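PDB 4WJI: putative cyclohexadienyl dehydrogenase and ADH prephenate dehydrogenase from Rhizobium meliloti, which probably catalyses the NAD(P)-dependent oxidative decarboxylation of prephenate to 4-hydroxyphenylpyruvate in tyrosine biosynthesis. Local coordinates for residues A[219-222]-A[223-227]. Sequence-based numbering, arbitrary orientation.
Sequences SGFR and DFTRL. With TYR (tyrosine), chain C; TYR (tyrosine), chain B.
Thr225 lays its methyl CG2 obliquely against the Phe221 ring one helical turn earlier, 3.4 Å from CE2, the two side chains crossing at about a right angle. The ring reaches this place because Phe221 CG stands anti to its own backbone N (chi1 -170°). Thr225 turns its hydroxyl back along the helix, OG1 donating to Arg222 O at 2.7 Å, well off the line of that C=O (angle at O 119°); OG1 is also hydrogen-bonded to Arg283 NH1 of the second subunit. Arg222 O therefore takes two donors, OG1 and the backbone N of Arg226, while Thr225 N bonds to Phe221 O. A valine in place of Thr225 would probably cost Arg222 O its hydroxyl donor and leave that Arg283 without its hydroxyl partner. On the adjoining flank, Gly220 O lies in the plane of the Phe224 ring at its edge, 3.7 Å from CD1, and receives a weak bond from Asp223 N. Gly220, with a positive phi that would jam a side chain against the preceding carbonyl, comes just before the short helix 221-227 of the dimerization domain; Phe221 and Phe224 pack on helix 177-203. Arg222 and Asp223 form no direct salt bridge: a water accepts from Arg222 NE at 3.0 Å and lies 2.8 Å from Asp223 OD1 and near OXT of one bound tyrosine. Asp223 OD2 forms a salt bridge with Arg226 of the second subunit, and Arg222 NH1 is hydrogen-bonded to Gln291 O there. Arg226, part of the tyrosine pocket and bent at chi3 (69°), presents its guanidinium edge to the other tyrosine's carboxylate: NH1 donates to O at 2.9 Å and NH2 to OXT at 3.0 Å, both nearly straight; Glu128 also salt-bridges NH1, and Asp223 of the second subunit NH2.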
loop_
_atom_site.group_PDB
_atom_site.type_symbol
_atom_site.label_atom_id
_atom_site.label_comp_id
_atom_site.label_asym_id
_atom_site.label_seq_id
_atom_site.Cartn_x
_atom_site.Cartn_y
_atom_site.Cartn_z
ATOM N N SER A 219 -3.899 -7.923 6.891
ATOM C CA SER A 219 -5.288 -7.540 6.627
ATOM C C SER A 219 -5.412 -6.105 6.126
ATOM O O SER A 219 -6.507 -5.577 5.982
ATOM C CB SER A 219 -6.234 -7.798 7.813
ATOM O OG SER A 219 -5.777 -7.162 8.997
ATOM N N GLY A 220 -4.270 -5.452 5.849
ATOM C CA GLY A 220 -4.276 -4.143 5.168
ATOM C C GLY A 220 -3.219 -3.163 5.641
ATOM O O GLY A 220 -2.749 -2.319 4.895
ATOM N N PHE A 221 -2.851 -3.265 6.914
ATOM C CA PHE A 221 -1.967 -2.314 7.532
ATOM C C PHE A 221 -0.578 -2.384 6.924
ATOM O O PHE A 221 0.070 -1.335 6.763
ATOM C CB PHE A 221 -1.879 -2.643 9.015
ATOM C CG PHE A 221 -1.193 -1.630 9.863
ATOM C CD1 PHE A 221 -1.808 -0.456 10.226
ATOM C CD2 PHE A 221 0.045 -1.935 10.414
ATOM C CE1 PHE A 221 -1.141 0.463 11.042
ATOM C CE2 PHE A 221 0.688 -1.049 11.242
ATOM C CZ PHE A 221 0.098 0.137 11.548
ATOM N N ARG A 222 -0.111 -3.575 6.583
ATOM C CA ARG A 222 1.235 -3.724 6.077
ATOM C C ARG A 222 1.547 -2.811 4.861
ATOM O O ARG A 222 2.691 -2.301 4.757
ATOM C CB ARG A 222 1.612 -5.179 5.814
ATOM C CG ARG A 222 0.804 -5.769 4.694
ATOM C CD ARG A 222 1.195 -7.239 4.468
ATOM N NE ARG A 222 0.356 -7.866 3.451
ATOM C CZ ARG A 222 0.603 -9.059 2.921
ATOM N NH1 ARG A 222 1.635 -9.766 3.345
ATOM N NH2 ARG A 222 -0.184 -9.520 1.959
ATOM N N ASP A 223 0.574 -2.614 3.956
ATOM C CA ASP A 223 0.795 -1.769 2.800
ATOM C C ASP A 223 1.255 -0.332 3.191
ATOM O O ASP A 223 2.156 0.275 2.559
ATOM C CB ASP A 223 -0.509 -1.725 1.998
ATOM C CG ASP A 223 -1.009 -3.137 1.558
ATOM O OD1 ASP A 223 -1.498 -3.950 2.410
ATOM O OD2 ASP A 223 -0.956 -3.430 0.344
ATOM N N PHE A 224 0.646 0.206 4.239
ATOM C CA PHE A 224 0.953 1.549 4.703
ATOM C C PHE A 224 2.315 1.584 5.428
ATOM O O PHE A 224 3.074 2.590 5.376
ATOM C CB PHE A 224 -0.110 2.025 5.692
ATOM C CG PHE A 224 -1.435 2.338 5.078
ATOM C CD1 PHE A 224 -2.330 1.324 4.769
ATOM C CD2 PHE A 224 -1.812 3.649 4.880
ATOM C CE1 PHE A 224 -3.557 1.620 4.190
ATOM C CE2 PHE A 224 -3.063 3.963 4.342
ATOM C CZ PHE A 224 -3.942 2.948 4.001
ATOM N N THR A 225 2.646 0.523 6.142
ATOM C CA THR A 225 3.938 0.454 6.852
ATOM C C THR A 225 5.130 0.543 5.885
ATOM O O THR A 225 6.188 1.022 6.288
ATOM C CB THR A 225 4.108 -0.801 7.757
ATOM O OG1 THR A 225 4.196 -2.000 6.951
ATOM C CG2 THR A 225 2.986 -0.879 8.788
ATOM N N ARG A 226 4.992 0.031 4.661
ATOM C CA ARG A 226 6.090 0.092 3.691
ATOM C C ARG A 226 6.430 1.582 3.417
ATOM O O ARG A 226 7.597 1.982 3.473
ATOM C CB ARG A 226 5.768 -0.641 2.394
ATOM C CG ARG A 226 7.026 -0.790 1.518
ATOM C CD ARG A 226 6.673 -1.360 0.154
ATOM N NE ARG A 226 5.905 -0.423 -0.661
ATOM C CZ ARG A 226 6.413 0.618 -1.320
ATOM N NH1 ARG A 226 7.725 0.839 -1.307
ATOM N NH2 ARG A 226 5.588 1.451 -1.951
ATOM N N LEU A 227 5.429 2.381 3.113
ATOM C CA LEU A 227 5.691 3.797 2.829
ATOM C C LEU A 227 6.255 4.489 4.060
ATOM O O LEU A 227 7.163 5.332 3.961
ATOM C CB LEU A 227 4.429 4.479 2.318
ATOM C CG LEU A 227 3.948 3.915 0.984
ATOM C CD1 LEU A 227 2.616 4.530 0.618
ATOM C CD2 LEU A 227 4.995 4.149 -0.102
HETATM N N TYR C . 9.613 5.654 -2.627
HETATM C CA TYR C . 8.240 5.464 -3.166
HETATM C C TYR C . 7.858 4.012 -3.074
HETATM O O TYR C . 8.664 3.241 -2.558
HETATM C CB TYR C . 8.141 5.958 -4.615
HETATM C CG TYR C . 8.492 7.426 -4.822
HETATM C CD1 TYR C . 8.535 8.344 -3.772
HETATM C CD2 TYR C . 8.793 7.880 -6.079
HETATM C CE1 TYR C . 8.865 9.671 -3.988
HETATM C CE2 TYR C . 9.090 9.197 -6.331
HETATM C CZ TYR C . 9.153 10.096 -5.299
HETATM O OH TYR C . 9.513 11.400 -5.518
HETATM O OXT TYR C . 6.746 3.658 -3.530
HETATM N N TYR B . -8.030 -8.106 1.046
HETATM C CA TYR B . -6.903 -7.536 1.830
HETATM C C TYR B . -5.713 -7.334 0.932
HETATM O O TYR B . -5.843 -7.609 -0.259
HETATM C CB TYR B . -6.539 -8.440 3.014
HETATM C CG TYR B . -7.670 -8.700 4.001
HETATM C CD1 TYR B . -8.817 -7.907 4.054
HETATM C CD2 TYR B . -7.583 -9.755 4.870
HETATM C CE1 TYR B . -9.834 -8.170 4.956
HETATM C CE2 TYR B . -8.558 -10.021 5.799
HETATM C CZ TYR B . -9.694 -9.257 5.841
HETATM O OH TYR B . -10.710 -9.546 6.714
HETATM O OXT TYR B . -4.650 -6.903 1.437
HETATM O O HOH W 1 -2.284 -6.455 3.240
#